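Local coordinates for protein probable TonB-dependent receptor (Pseudomonas aeruginosa, PDB 4K3F) that probably binds methionine in the periplasm, consistent with a role in its uptake as an NlpA-family lipoprotein, at residues E16-V30 with K214-I228. Residues are numbered along the deposited sequence; the frame is centred on the assembly and turned at random.
Sequences EILNVVKPLLAKEGV and KLAKALHSAEIKQFI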
loop_
_atom_site.group_PDB
_atom_site.type_symbol
_atom_site.label_atom_id
_atom_site.label_comp_id
_atom_site.label_asym_id
_atom_site.label_seq_id
_atom_site.Cartn_x
_atom_site.Cartn_y
_atom_site.Cartn_z
ATOM N N GLU A 16 13.398 -1.050 2.175
ATOM C CA GLU A 16 14.310 -0.030 2.706
ATOM C C GLU A 16 14.168 0.001 4.241
ATOM O O GLU A 16 15.152 0.007 4.962
ATOM C CB GLU A 16 14.015 1.338 2.095
ATOM C CG GLU A 16 14.174 1.375 0.579
ATOM C CD GLU A 16 14.144 2.788 -0.016
ATOM O OE1 GLU A 16 13.368 3.635 0.440
ATOM O OE2 GLU A 16 14.859 3.018 -1.000
ATOM N N ILE A 17 12.935 0.067 4.723
ATOM C CA ILE A 17 12.688 0.035 6.164
ATOM C C ILE A 17 13.315 -1.186 6.811
ATOM O O ILE A 17 13.973 -1.096 7.858
ATOM C CB ILE A 17 11.163 0.072 6.436
ATOM C CG1 ILE A 17 10.609 1.457 6.073
ATOM C CG2 ILE A 17 10.846 -0.292 7.891
ATOM C CD1 ILE A 17 9.084 1.511 5.977
ATOM N N LEU A 18 13.084 -2.355 6.202
ATOM C CA LEU A 18 13.658 -3.585 6.706
ATOM C C LEU A 18 15.193 -3.598 6.720
ATOM O O LEU A 18 15.770 -4.102 7.703
ATOM C CB LEU A 18 13.067 -4.802 5.978
ATOM C CG LEU A 18 11.570 -5.039 6.215
ATOM C CD1 LEU A 18 11.121 -6.143 5.273
ATOM C CD2 LEU A 18 11.214 -5.403 7.645
ATOM N N ASN A 19 15.844 -3.008 5.704
ATOM C CA ASN A 19 17.313 -2.924 5.687
ATOM C C ASN A 19 17.862 -2.101 6.894
ATOM O O ASN A 19 18.906 -2.416 7.451
ATOM C CB ASN A 19 17.816 -2.270 4.396
ATOM C CG ASN A 19 17.689 -3.167 3.171
ATOM O OD1 ASN A 19 17.867 -4.355 3.249
ATOM N ND2 ASN A 19 17.453 -2.548 2.018
ATOM N N VAL A 20 17.105 -1.083 7.286
ATOM C CA VAL A 20 17.505 -0.209 8.405
ATOM C C VAL A 20 17.260 -0.906 9.743
ATOM O O VAL A 20 17.999 -0.658 10.678
ATOM C CB VAL A 20 16.777 1.146 8.265
ATOM C CG1 VAL A 20 16.954 2.046 9.464
ATOM C CG2 VAL A 20 17.283 1.827 6.992
ATOM N N VAL A 21 16.243 -1.789 9.822
ATOM C CA VAL A 21 15.977 -2.493 11.104
ATOM C C VAL A 21 16.910 -3.672 11.251
ATOM O O VAL A 21 17.135 -4.123 12.374
ATOM C CB VAL A 21 14.525 -3.002 11.386
ATOM C CG1 VAL A 21 13.555 -1.879 11.563
ATOM C CG2 VAL A 21 14.032 -3.988 10.372
ATOM N N LYS A 22 17.443 -4.174 10.144
ATOM C CA LYS A 22 18.167 -5.456 10.187
ATOM C C LYS A 22 19.320 -5.472 11.192
ATOM O O LYS A 22 19.446 -6.391 11.958
ATOM C CB LYS A 22 18.632 -5.879 8.772
ATOM C CG LYS A 22 19.538 -7.092 8.748
ATOM C CD LYS A 22 19.598 -7.728 7.354
ATOM C CE LYS A 22 20.573 -8.906 7.401
ATOM N NZ LYS A 22 20.518 -9.729 6.167
ATOM N N PRO A 23 20.153 -4.422 11.239
ATOM C CA PRO A 23 21.215 -4.443 12.276
ATOM C C PRO A 23 20.726 -4.445 13.714
ATOM O O PRO A 23 21.360 -5.081 14.550
ATOM C CB PRO A 23 22.006 -3.182 11.989
ATOM C CG PRO A 23 21.799 -2.957 10.522
ATOM C CD PRO A 23 20.378 -3.338 10.251
ATOM N N LEU A 24 19.637 -3.734 13.991
ATOM C CA LEU A 24 19.030 -3.732 15.323
ATOM C C LEU A 24 18.626 -5.143 15.737
ATOM O O LEU A 24 18.849 -5.555 16.886
ATOM C CB LEU A 24 17.787 -2.820 15.392
ATOM C CG LEU A 24 18.011 -1.319 15.267
ATOM C CD1 LEU A 24 16.675 -0.587 15.299
ATOM C CD2 LEU A 24 18.973 -0.845 16.364
ATOM N N LEU A 25 18.069 -5.885 14.792
ATOM C CA LEU A 25 17.652 -7.247 15.065
ATOM C C LEU A 25 18.836 -8.158 15.261
ATOM O O LEU A 25 18.809 -9.018 16.146
ATOM C CB LEU A 25 16.734 -7.754 13.951
ATOM C CG LEU A 25 15.311 -7.232 14.149
ATOM C CD1 LEU A 25 14.580 -7.690 12.944
ATOM C CD2 LEU A 25 14.636 -7.831 15.368
ATOM N N ALA A 26 19.888 -7.965 14.481
ATOM C CA ALA A 26 21.113 -8.771 14.641
ATOM C C ALA A 26 21.620 -8.696 16.078
ATOM O O ALA A 26 22.067 -9.702 16.643
ATOM C CB ALA A 26 22.194 -8.323 13.671
ATOM N N LYS A 27 21.484 -7.519 16.687
ATOM C CA LYS A 27 21.952 -7.324 18.056
ATOM C C LYS A 27 21.049 -8.011 19.076
ATOM O O LYS A 27 21.461 -8.168 20.217
ATOM C CB LYS A 27 22.045 -5.832 18.395
ATOM C CG LYS A 27 23.060 -5.085 17.537
ATOM C CD LYS A 27 24.465 -5.645 17.660
ATOM C CE LYS A 27 25.481 -4.516 17.579
ATOM N NZ LYS A 27 26.882 -5.005 17.691
ATOM N N GLU A 28 19.829 -8.407 18.674
ATOM C CA GLU A 28 18.917 -9.176 19.531
ATOM C C GLU A 28 18.829 -10.641 19.108
ATOM O O GLU A 28 17.869 -11.330 19.482
ATOM C CB GLU A 28 17.516 -8.618 19.439
ATOM C CG GLU A 28 17.406 -7.140 19.574
ATOM C CD GLU A 28 15.973 -6.754 19.567
ATOM O OE1 GLU A 28 15.353 -6.829 20.649
ATOM O OE2 GLU A 28 15.464 -6.444 18.467
ATOM N N GLY A 29 19.795 -11.115 18.346
ATOM C CA GLY A 29 19.900 -12.531 18.023
ATOM C C GLY A 29 18.967 -12.972 16.905
ATOM O O GLY A 29 18.605 -14.153 16.816
ATOM N N VAL A 30 18.592 -12.036 16.030
ATOM C CA VAL A 30 17.708 -12.355 14.921
ATOM C C VAL A 30 18.352 -11.967 13.627
ATOM O O VAL A 30 18.779 -10.829 13.477
ATOM C CB VAL A 30 16.340 -11.635 15.024
ATOM C CG1 VAL A 30 15.543 -11.834 13.733
ATOM C CG2 VAL A 30 15.590 -12.141 16.233
ATOM N N LYS A 214 10.350 -9.596 18.114
ATOM C CA LYS A 214 11.482 -8.644 18.092
ATOM C C LYS A 214 11.372 -7.790 16.840
ATOM O O LYS A 214 11.574 -6.590 16.923
ATOM C CB LYS A 214 12.775 -9.394 18.128
ATOM C CG LYS A 214 13.088 -9.942 19.508
ATOM C CD LYS A 214 14.274 -10.868 19.523
ATOM C CE LYS A 214 14.682 -11.214 20.962
ATOM N NZ LYS A 214 15.648 -12.325 20.897
ATOM N N LEU A 215 11.070 -8.392 15.682
ATOM C CA LEU A 215 10.881 -7.573 14.468
ATOM C C LEU A 215 9.766 -6.568 14.627
ATOM O O LEU A 215 9.929 -5.399 14.288
ATOM C CB LEU A 215 10.623 -8.438 13.234
ATOM C CG LEU A 215 10.348 -7.703 11.894
ATOM C CD1 LEU A 215 11.437 -6.746 11.451
ATOM C CD2 LEU A 215 10.104 -8.703 10.770
ATOM N N ALA A 216 8.595 -7.028 15.103
ATOM C CA ALA A 216 7.457 -6.142 15.340
ATOM C C ALA A 216 7.845 -4.937 16.240
ATOM O O ALA A 216 7.496 -3.786 15.955
ATOM C CB ALA A 216 6.266 -6.927 15.923
ATOM N N LYS A 217 8.570 -5.201 17.338
ATOM C CA LYS A 217 8.975 -4.160 18.255
ATOM C C LYS A 217 9.943 -3.200 17.577
ATOM O O LYS A 217 9.815 -2.002 17.748
ATOM C CB LYS A 217 9.608 -4.757 19.519
ATOM C CG LYS A 217 10.055 -3.719 20.539
ATOM C CD LYS A 217 10.176 -4.334 21.935
ATOM C CE LYS A 217 11.114 -3.550 22.844
ATOM N NZ LYS A 217 11.608 -4.412 23.956
ATOM N N ALA A 218 10.899 -3.717 16.817
ATOM C CA ALA A 218 11.873 -2.865 16.098
ATOM C C ALA A 218 11.179 -1.956 15.112
ATOM O O ALA A 218 11.583 -0.811 14.901
ATOM C CB ALA A 218 12.915 -3.712 15.378
ATOM N N LEU A 219 10.088 -2.444 14.518
ATOM C CA LEU A 219 9.337 -1.659 13.531
ATOM C C LEU A 219 8.512 -0.559 14.168
ATOM O O LEU A 219 7.934 0.234 13.441
ATOM C CB LEU A 219 8.429 -2.558 12.683
ATOM C CG LEU A 219 9.191 -3.476 11.716
ATOM C CD1 LEU A 219 8.291 -4.543 11.146
ATOM C CD2 LEU A 219 9.771 -2.681 10.588
ATOM N N HIS A 220 8.416 -0.542 15.508
ATOM C CA HIS A 220 7.806 0.586 16.254
ATOM C C HIS A 220 8.866 1.435 16.953
ATOM O O HIS A 220 8.524 2.282 17.781
ATOM C CB HIS A 220 6.766 0.107 17.268
ATOM C CG HIS A 220 5.448 -0.270 16.671
ATOM N ND1 HIS A 220 4.314 -0.437 17.438
ATOM C CD2 HIS A 220 5.061 -0.465 15.382
ATOM C CE1 HIS A 220 3.290 -0.750 16.656
ATOM N NE2 HIS A 220 3.720 -0.787 15.406
ATOM N N SER A 221 10.143 1.241 16.603
ATOM C CA SER A 221 11.227 1.904 17.313
ATOM C C SER A 221 11.288 3.377 16.916
ATOM O O SER A 221 10.865 3.780 15.821
ATOM C CB SER A 221 12.569 1.253 17.062
ATOM O OG SER A 221 12.958 1.420 15.728
ATOM N N ALA A 222 11.809 4.187 17.827
ATOM C CA ALA A 222 12.057 5.608 17.532
ATOM C C ALA A 222 12.987 5.776 16.341
ATOM O O ALA A 222 12.821 6.709 15.544
ATOM C CB ALA A 222 12.665 6.276 18.739
ATOM N N GLU A 223 13.932 4.835 16.188
ATOM C CA GLU A 223 14.909 4.908 15.097
ATOM C C GLU A 223 14.244 4.694 13.743
ATOM O O GLU A 223 14.582 5.367 12.785
ATOM C CB GLU A 223 16.024 3.902 15.337
ATOM C CG GLU A 223 16.905 4.271 16.530
ATOM C CD GLU A 223 16.309 3.925 17.877
ATOM O OE1 GLU A 223 15.388 3.090 17.955
ATOM O OE2 GLU A 223 16.756 4.515 18.882
ATOM N N ILE A 224 13.295 3.751 13.656
ATOM C CA ILE A 224 12.609 3.474 12.395
ATOM C C ILE A 224 11.660 4.611 12.075
ATOM O O ILE A 224 11.497 4.989 10.923
ATOM C CB ILE A 224 11.898 2.109 12.478
ATOM C CG1 ILE A 224 12.947 1.024 12.376
ATOM C CG2 ILE A 224 10.881 1.962 11.381
ATOM C CD1 ILE A 224 13.683 1.012 11.026
ATOM N N LYS A 225 11.091 5.221 13.122
ATOM C CA LYS A 225 10.196 6.357 12.916
ATOM C C LYS A 225 10.984 7.518 12.308
ATOM O O LYS A 225 10.572 8.128 11.333
ATOM C CB LYS A 225 9.509 6.767 14.224
ATOM C CG LYS A 225 8.708 8.047 14.135
ATOM C CD LYS A 225 8.106 8.380 15.492
ATOM C CE LYS A 225 6.697 7.886 15.584
ATOM N NZ LYS A 225 5.964 8.564 16.674
ATOM N N GLN A 226 12.171 7.767 12.854
ATOM C CA GLN A 226 13.030 8.814 12.337
ATOM C C GLN A 226 13.406 8.542 10.890
ATOM O O GLN A 226 13.381 9.459 10.059
ATOM C CB GLN A 226 14.304 8.939 13.198
ATOM C CG GLN A 226 15.353 9.946 12.705
ATOM C CD GLN A 226 14.808 11.347 12.561
ATOM O OE1 GLN A 226 14.095 11.810 13.443
ATOM N NE2 GLN A 226 15.144 12.036 11.449
ATOM N N PHE A 227 13.804 7.301 10.595
ATOM C CA PHE A 227 14.185 6.976 9.230
ATOM C C PHE A 227 13.020 7.285 8.289
ATOM O O PHE A 227 13.191 7.875 7.239
ATOM C CB PHE A 227 14.601 5.490 9.076
ATOM C CG PHE A 227 14.727 5.054 7.637
ATOM C CD1 PHE A 227 15.823 5.438 6.875
ATOM C CD2 PHE A 227 13.757 4.277 7.042
ATOM C CE1 PHE A 227 15.936 5.067 5.544
ATOM C CE2 PHE A 227 13.862 3.895 5.722
ATOM C CZ PHE A 227 14.950 4.297 4.966
ATOM N N ILE A 228 11.819 6.832 8.657
ATOM C CA ILE A 228 10.643 7.005 7.788
ATOM C C ILE A 228 10.394 8.497 7.542
ATOM O O ILE A 228 10.140 8.939 6.421
ATOM C CB ILE A 228 9.394 6.331 8.409
ATOM C CG1 ILE A 228 9.526 4.794 8.335
ATOM C CG2 ILE A 228 8.129 6.783 7.699
ATOM C CD1 ILE A 228 8.522 4.028 9.178
#
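Val20 sets CG2 over the middle of the Phe227 ring, 3.8 Å from its centroid and 11° off the normal, a CH-pi contact; Phe227 CG lies anti to its own backbone N (chi1 168°), which turns the ring toward helix 16-26. Ile17 divides its branches: CG2 meets Leu219 CD2 at 3.8 Å, while CD1 touches Ile228 CG1 at 4.1 Å. Farther along, Leu25 CD1 lies 3.6 Å from Leu215 CD1, and Leu25 CD2 rests on the backbone of Lys214. The extended Lys214 chain runs past Glu28 CB and Val30 CG2 to give NZ a 2.8 Å hydrogen bond to Glu28 O; Asp210 adds a salt bridge to the same NZ. This carbonyl belongs to the Schellman turn closing helix 16-26, with Gly29 at C-prime. In this periplasmic-binding-protein fold, the helix connects parallel neighbours 3-9 and 30-36, and the 16-26 and 222-228 segments run roughly antiparallel, at 153°. Ser221, N-cap of helix 222-228, fixes the bend after 214-218: OG donates to Ala218 O (2.7 Å) and accepts from Ile224 N (3.1 Å). Leu18 and Leu215 also reach strand 3-9. Glu16 OE1 is hydrogen-bonded to Tyr232 OH.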